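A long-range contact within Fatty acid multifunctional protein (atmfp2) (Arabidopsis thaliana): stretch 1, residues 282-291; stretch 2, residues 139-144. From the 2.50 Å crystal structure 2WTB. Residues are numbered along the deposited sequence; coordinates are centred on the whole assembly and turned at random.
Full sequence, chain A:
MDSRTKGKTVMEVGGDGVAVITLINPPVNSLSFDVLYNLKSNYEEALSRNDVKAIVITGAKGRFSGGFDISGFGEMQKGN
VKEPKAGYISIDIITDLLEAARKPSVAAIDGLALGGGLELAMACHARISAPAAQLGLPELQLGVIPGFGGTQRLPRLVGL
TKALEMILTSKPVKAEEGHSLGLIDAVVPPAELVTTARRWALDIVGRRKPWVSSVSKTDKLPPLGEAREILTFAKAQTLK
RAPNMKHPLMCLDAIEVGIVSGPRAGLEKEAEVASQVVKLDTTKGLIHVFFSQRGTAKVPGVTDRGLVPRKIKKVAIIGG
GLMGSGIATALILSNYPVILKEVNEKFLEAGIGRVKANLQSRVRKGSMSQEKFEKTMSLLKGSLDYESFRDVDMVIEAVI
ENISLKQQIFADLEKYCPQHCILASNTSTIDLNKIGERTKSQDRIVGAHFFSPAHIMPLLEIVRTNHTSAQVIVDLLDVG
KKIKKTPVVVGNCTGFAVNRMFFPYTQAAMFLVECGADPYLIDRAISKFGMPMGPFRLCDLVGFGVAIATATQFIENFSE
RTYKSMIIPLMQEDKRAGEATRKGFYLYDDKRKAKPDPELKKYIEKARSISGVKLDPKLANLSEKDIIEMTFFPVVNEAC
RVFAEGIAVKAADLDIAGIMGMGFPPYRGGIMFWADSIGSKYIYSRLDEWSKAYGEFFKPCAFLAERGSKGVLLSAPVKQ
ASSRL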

ATOM      1  N   THR A 282     -10.136 -11.199   7.316  1.00 84.88           N
ATOM      2  CA  THR A 282      -9.744 -10.099   6.442  1.00 82.71           C
ATOM      3  C   THR A 282      -8.737  -9.170   7.113  1.00 92.38           C
ATOM      4  O   THR A 282      -8.005  -8.445   6.440  1.00 92.64           O
ATOM      5  CB  THR A 282     -10.959  -9.280   6.003  1.00 75.34           C
ATOM      6  OG1 THR A 282     -11.714  -8.893   7.157  1.00 75.57           O
ATOM      7  CG2 THR A 282     -11.836 -10.103   5.084  1.00 78.12           C
ATOM      8  N   THR A 283      -8.707  -9.185   8.440  1.00 95.13           N
ATOM      9  CA  THR A 283      -7.758  -8.359   9.173  1.00 95.82           C
ATOM     10  C   THR A 283      -6.412  -9.069   9.248  1.00 88.85           C
ATOM     11  O   THR A 283      -5.363  -8.427   9.272  1.00 81.45           O
ATOM     12  CB  THR A 283      -8.267  -8.018  10.586  1.00 93.98           C
ATOM     13  OG1 THR A 283      -8.114  -9.153  11.446  1.00111.07           O
ATOM     14  CG2 THR A 283      -9.731  -7.617  10.532  1.00 81.58           C
ATOM     15  N   LYS A 284      -6.448 -10.398   9.282  1.00 84.57           N
ATOM     16  CA  LYS A 284      -5.232 -11.192   9.186  1.00 82.06           C
ATOM     17  C   LYS A 284      -4.632 -10.974   7.808  1.00 79.25           C
ATOM     18  O   LYS A 284      -3.410 -10.945   7.642  1.00 72.98           O
ATOM     19  CB  LYS A 284      -5.533 -12.675   9.390  1.00 71.89           C
ATOM     20  CG  LYS A 284      -6.025 -13.033  10.780  1.00 79.32           C
ATOM     21  CD  LYS A 284      -6.450 -14.493  10.842  1.00 86.84           C
ATOM     22  CE  LYS A 284      -7.035 -14.848  12.200  1.00 95.25           C
ATOM     23  NZ  LYS A 284      -7.514 -16.257  12.246  1.00 95.04           N
ATOM     24  N   GLY A 285      -5.508 -10.822   6.822  1.00 69.53           N
ATOM     25  CA  GLY A 285      -5.090 -10.535   5.465  1.00 90.19           C
ATOM     26  C   GLY A 285      -4.470  -9.157   5.362  1.00 82.02           C
ATOM     27  O   GLY A 285      -3.433  -8.983   4.723  1.00 75.04           O
ATOM     28  N   LEU A 286      -5.104  -8.178   6.003  1.00 65.78           N
ATOM     29  CA  LEU A 286      -4.608  -6.805   5.995  1.00 70.81           C
ATOM     30  C   LEU A 286      -3.305  -6.668   6.776  1.00 75.08           C
ATOM     31  O   LEU A 286      -2.431  -5.884   6.410  1.00 59.83           O
ATOM     32  CB  LEU A 286      -5.659  -5.845   6.559  1.00 63.63           C
ATOM     33  CG  LEU A 286      -6.858  -5.550   5.659  1.00 78.26           C
ATOM     34  CD1 LEU A 286      -7.863  -4.677   6.386  1.00 75.62           C
ATOM     35  CD2 LEU A 286      -6.405  -4.889   4.370  1.00 81.31           C
ATOM     36  N   ILE A 287      -3.184  -7.430   7.857  1.00 62.34           N
ATOM     37  CA  ILE A 287      -1.970  -7.430   8.660  1.00 60.92           C
ATOM     38  C   ILE A 287      -0.813  -8.056   7.883  1.00 68.77           C
ATOM     39  O   ILE A 287       0.311  -7.560   7.920  1.00 70.63           O
ATOM     40  CB  ILE A 287      -2.175  -8.181   9.991  1.00 65.42           C
ATOM     41  CG1 ILE A 287      -2.997  -7.331  10.960  1.00 66.45           C
ATOM     42  CG2 ILE A 287      -0.839  -8.530  10.623  1.00 63.55           C
ATOM     43  CD1 ILE A 287      -3.381  -8.058  12.235  1.00 68.50           C
ATOM     44  N   HIS A 288      -1.100  -9.142   7.174  1.00 73.19           N
ATOM     45  CA  HIS A 288      -0.094  -9.819   6.363  1.00 77.85           C
ATOM     46  C   HIS A 288       0.399  -8.913   5.236  1.00 76.33           C
ATOM     47  O   HIS A 288       1.584  -8.913   4.901  1.00 58.28           O
ATOM     48  CB  HIS A 288      -0.660 -11.119   5.790  1.00 80.48           C
ATOM     49  CG  HIS A 288       0.273 -11.826   4.855  1.00 79.58           C
ATOM     50  ND1 HIS A 288       0.259 -11.619   3.494  1.00 76.19           N
ATOM     51  CD2 HIS A 288       1.241 -12.743   5.089  1.00 78.15           C
ATOM     52  CE1 HIS A 288       1.182 -12.378   2.927  1.00 66.17           C
ATOM     53  NE2 HIS A 288       1.791 -13.069   3.872  1.00 65.76           N
ATOM     54  N   VAL A 289      -0.519  -8.147   4.657  1.00 67.10           N
ATOM     55  CA  VAL A 289      -0.181  -7.220   3.583  1.00 61.38           C
ATOM     56  C   VAL A 289       0.707  -6.100   4.108  1.00 67.51           C
ATOM     57  O   VAL A 289       1.571  -5.590   3.396  1.00 80.40           O
ATOM     58  CB  VAL A 289      -1.448  -6.613   2.942  1.00 74.36           C
ATOM     59  CG1 VAL A 289      -1.077  -5.529   1.941  1.00 58.41           C
ATOM     60  CG2 VAL A 289      -2.280  -7.700   2.277  1.00 62.12           C
ATOM     61  N   PHE A 290       0.488  -5.724   5.363  1.00 63.64           N
ATOM     62  CA  PHE A 290       1.276  -4.677   5.997  1.00 64.12           C
ATOM     63  C   PHE A 290       2.752  -5.063   6.078  1.00 67.85           C
ATOM     64  O   PHE A 290       3.624  -4.308   5.646  1.00 76.72           O
ATOM     65  CB  PHE A 290       0.727  -4.367   7.391  1.00 65.70           C
ATOM     66  CG  PHE A 290       1.656  -3.550   8.244  1.00 67.52           C
ATOM     67  CD1 PHE A 290       1.798  -2.187   8.031  1.00 58.43           C
ATOM     68  CD2 PHE A 290       2.384  -4.145   9.264  1.00 68.99           C
ATOM     69  CE1 PHE A 290       2.650  -1.434   8.817  1.00 50.57           C
ATOM     70  CE2 PHE A 290       3.237  -3.397  10.052  1.00 66.29           C
ATOM     71  CZ  PHE A 290       3.369  -2.040   9.828  1.00 65.64           C
ATOM     72  N   PHE A 291       3.029  -6.241   6.628  1.00 59.37           N
ATOM     73  CA  PHE A 291       4.402  -6.715   6.766  1.00 60.40           C
ATOM     74  C   PHE A 291       5.038  -7.053   5.418  1.00 60.60           C
ATOM     75  O   PHE A 291       6.191  -6.698   5.158  1.00 55.17           O
ATOM     76  CB  PHE A 291       4.461  -7.927   7.696  1.00 59.42           C
ATOM     77  CG  PHE A 291       4.130  -7.609   9.124  1.00 68.96           C
ATOM     78  CD1 PHE A 291       5.115  -7.182   9.997  1.00 73.00           C
ATOM     79  CD2 PHE A 291       2.835  -7.734   9.593  1.00 71.30           C
ATOM     80  CE1 PHE A 291       4.814  -6.887  11.312  1.00 81.80           C
ATOM     81  CE2 PHE A 291       2.528  -7.442  10.908  1.00 74.98           C
ATOM     82  CZ  PHE A 291       3.519  -7.017  11.768  1.00 79.81           C
TER
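Stretch 2 (139-144) ELQLGV

What backbone shapes meet here? Residues 282-291 are a length of helix that runs on beyond both ends of the stretch, held by hydrogen bonds such as Leu286 N to Thr282 O (2.9 Å) and Ile287 N to Thr283 O (2.8 Å). Stretch 2 is short and tightly wound: residues 139-142 form a 3-10 segment, with Leu142 N hydrogen-bonded to Glu139 O at 3.0 Å. The chain then turns at Gly143, whose N reaches Leu140 O at 3.0 Å and whose phi is 80°.

How closely do the backbones approach? The CA atoms of Thr283 and Gly143 are 4.4 Å apart, and those of Leu286 and Leu142 are 5.2 Å apart. The turn therefore meets the first half of this length of helix, and the pairing runs backward: going up the helix from Thr283 to Leu286 means going down stretch 2 from Gly143 to Leu142. No hydrogen bond links the stretches, so packing alone joins them directly.

Why does glycine suit the closest part of the turn? Positive phi favours it, and space is short: an ideal CB on Gly143 would lie 2.9 Å from both Thr283 CB and Leu286 CD1, a clash in each case. Thr283 CG2 also lies 2.9 Å from Gly143 O, a very tight approach, and Leu286 CD1 packs 3.5 Å from Gly143 CA.

What does Leu142 contribute? It has the largest area covered by the helix of any residue in stretch 2. Its carbonyl oxygen lies close to the helix: Leu142 O is 3.6 Å from Leu286 CB, 3.8 Å from Ile287 CG1 and also 3.6 Å from the carbonyl oxygen Thr283 O, with no hydrogen bond. Its CB points sideways, yet the end of the side chain comes nearer, bringing Leu142 CD2 to 3.8 Å from Phe290 CB, one turn beyond Leu286, in an apolar contact.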

ATOM      1  N   GLU A 139      -5.611   2.862  12.596  1.00 63.82           N
ATOM      2  CA  GLU A 139      -5.953   1.477  12.920  1.00 67.46           C
ATOM      3  C   GLU A 139      -6.753   0.746  11.839  1.00 74.48           C
ATOM      4  O   GLU A 139      -6.481  -0.415  11.537  1.00 75.67           O
ATOM      5  CB  GLU A 139      -6.700   1.397  14.255  1.00 56.95           C
ATOM      6  CG  GLU A 139      -5.805   1.435  15.484  1.00 63.45           C
ATOM      7  CD  GLU A 139      -5.525   2.845  15.969  1.00 72.02           C
ATOM      8  OE1 GLU A 139      -5.761   3.801  15.200  1.00 77.64           O
ATOM      9  OE2 GLU A 139      -5.071   2.995  17.123  1.00 65.22           O
ATOM     10  N   LEU A 140      -7.739   1.422  11.261  1.00 71.40           N
ATOM     11  CA  LEU A 140      -8.628   0.771  10.301  1.00 72.70           C
ATOM     12  C   LEU A 140      -7.911   0.209   9.073  1.00 72.14           C
ATOM     13  O   LEU A 140      -8.392  -0.736   8.450  1.00 80.36           O
ATOM     14  CB  LEU A 140      -9.766   1.704   9.876  1.00 69.70           C
ATOM     15  CG  LEU A 140     -11.065   1.585  10.675  1.00 62.03           C
ATOM     16  CD1 LEU A 140     -10.862   2.005  12.124  1.00 65.39           C
ATOM     17  CD2 LEU A 140     -12.164   2.409  10.026  1.00 63.81           C
ATOM     18  N   GLN A 141      -6.765   0.787   8.723  1.00 63.24           N
ATOM     19  CA  GLN A 141      -6.014   0.312   7.563  1.00 69.74           C
ATOM     20  C   GLN A 141      -5.470  -1.096   7.779  1.00 67.74           C
ATOM     21  O   GLN A 141      -5.213  -1.823   6.821  1.00 70.89           O
ATOM     22  CB  GLN A 141      -4.882   1.274   7.201  1.00 72.07           C
ATOM     23  CG  GLN A 141      -5.331   2.455   6.356  1.00 87.41           C
ATOM     24  CD  GLN A 141      -4.179   3.340   5.915  1.00 95.33           C
ATOM     25  OE1 GLN A 141      -3.105   3.333   6.519  1.00 87.80           O
ATOM     26  NE2 GLN A 141      -4.402   4.114   4.859  1.00 96.84           N
ATOM     27  N   LEU A 142      -5.302  -1.478   9.040  1.00 81.25           N
ATOM     28  CA  LEU A 142      -4.815  -2.812   9.371  1.00 88.95           C
ATOM     29  C   LEU A 142      -5.976  -3.756   9.666  1.00 83.68           C
ATOM     30  O   LEU A 142      -5.773  -4.921  10.005  1.00 79.72           O
ATOM     31  CB  LEU A 142      -3.859  -2.761  10.564  1.00 85.10           C
ATOM     32  CG  LEU A 142      -2.628  -1.869  10.409  1.00 82.09           C
ATOM     33  CD1 LEU A 142      -1.705  -2.008  11.610  1.00 80.90           C
ATOM     34  CD2 LEU A 142      -1.892  -2.199   9.122  1.00 67.28           C
ATOM     35  N   GLY A 143      -7.194  -3.243   9.531  1.00 84.62           N
ATOM     36  CA  GLY A 143      -8.379  -4.035   9.796  1.00 89.09           C
ATOM     37  C   GLY A 143      -8.668  -4.133  11.279  1.00 79.73           C
ATOM     38  O   GLY A 143      -9.437  -4.986  11.720  1.00 80.46           O
ATOM     39  N   VAL A 144      -8.046  -3.254  12.054  1.00 72.21           N
ATOM     40  CA  VAL A 144      -8.266  -3.218  13.492  1.00 73.09           C
ATOM     41  C   VAL A 144      -8.941  -1.895  13.866  1.00 68.60           C
ATOM     42  O   VAL A 144      -9.215  -1.070  12.995  1.00 73.67           O
ATOM     43  CB  VAL A 144      -6.939  -3.409  14.260  1.00 81.55           C
ATOM     44  CG1 VAL A 144      -6.081  -2.158  14.164  1.00 83.41           C
ATOM     45  CG2 VAL A 144      -7.203  -3.782  15.712  1.00 93.61           C
TER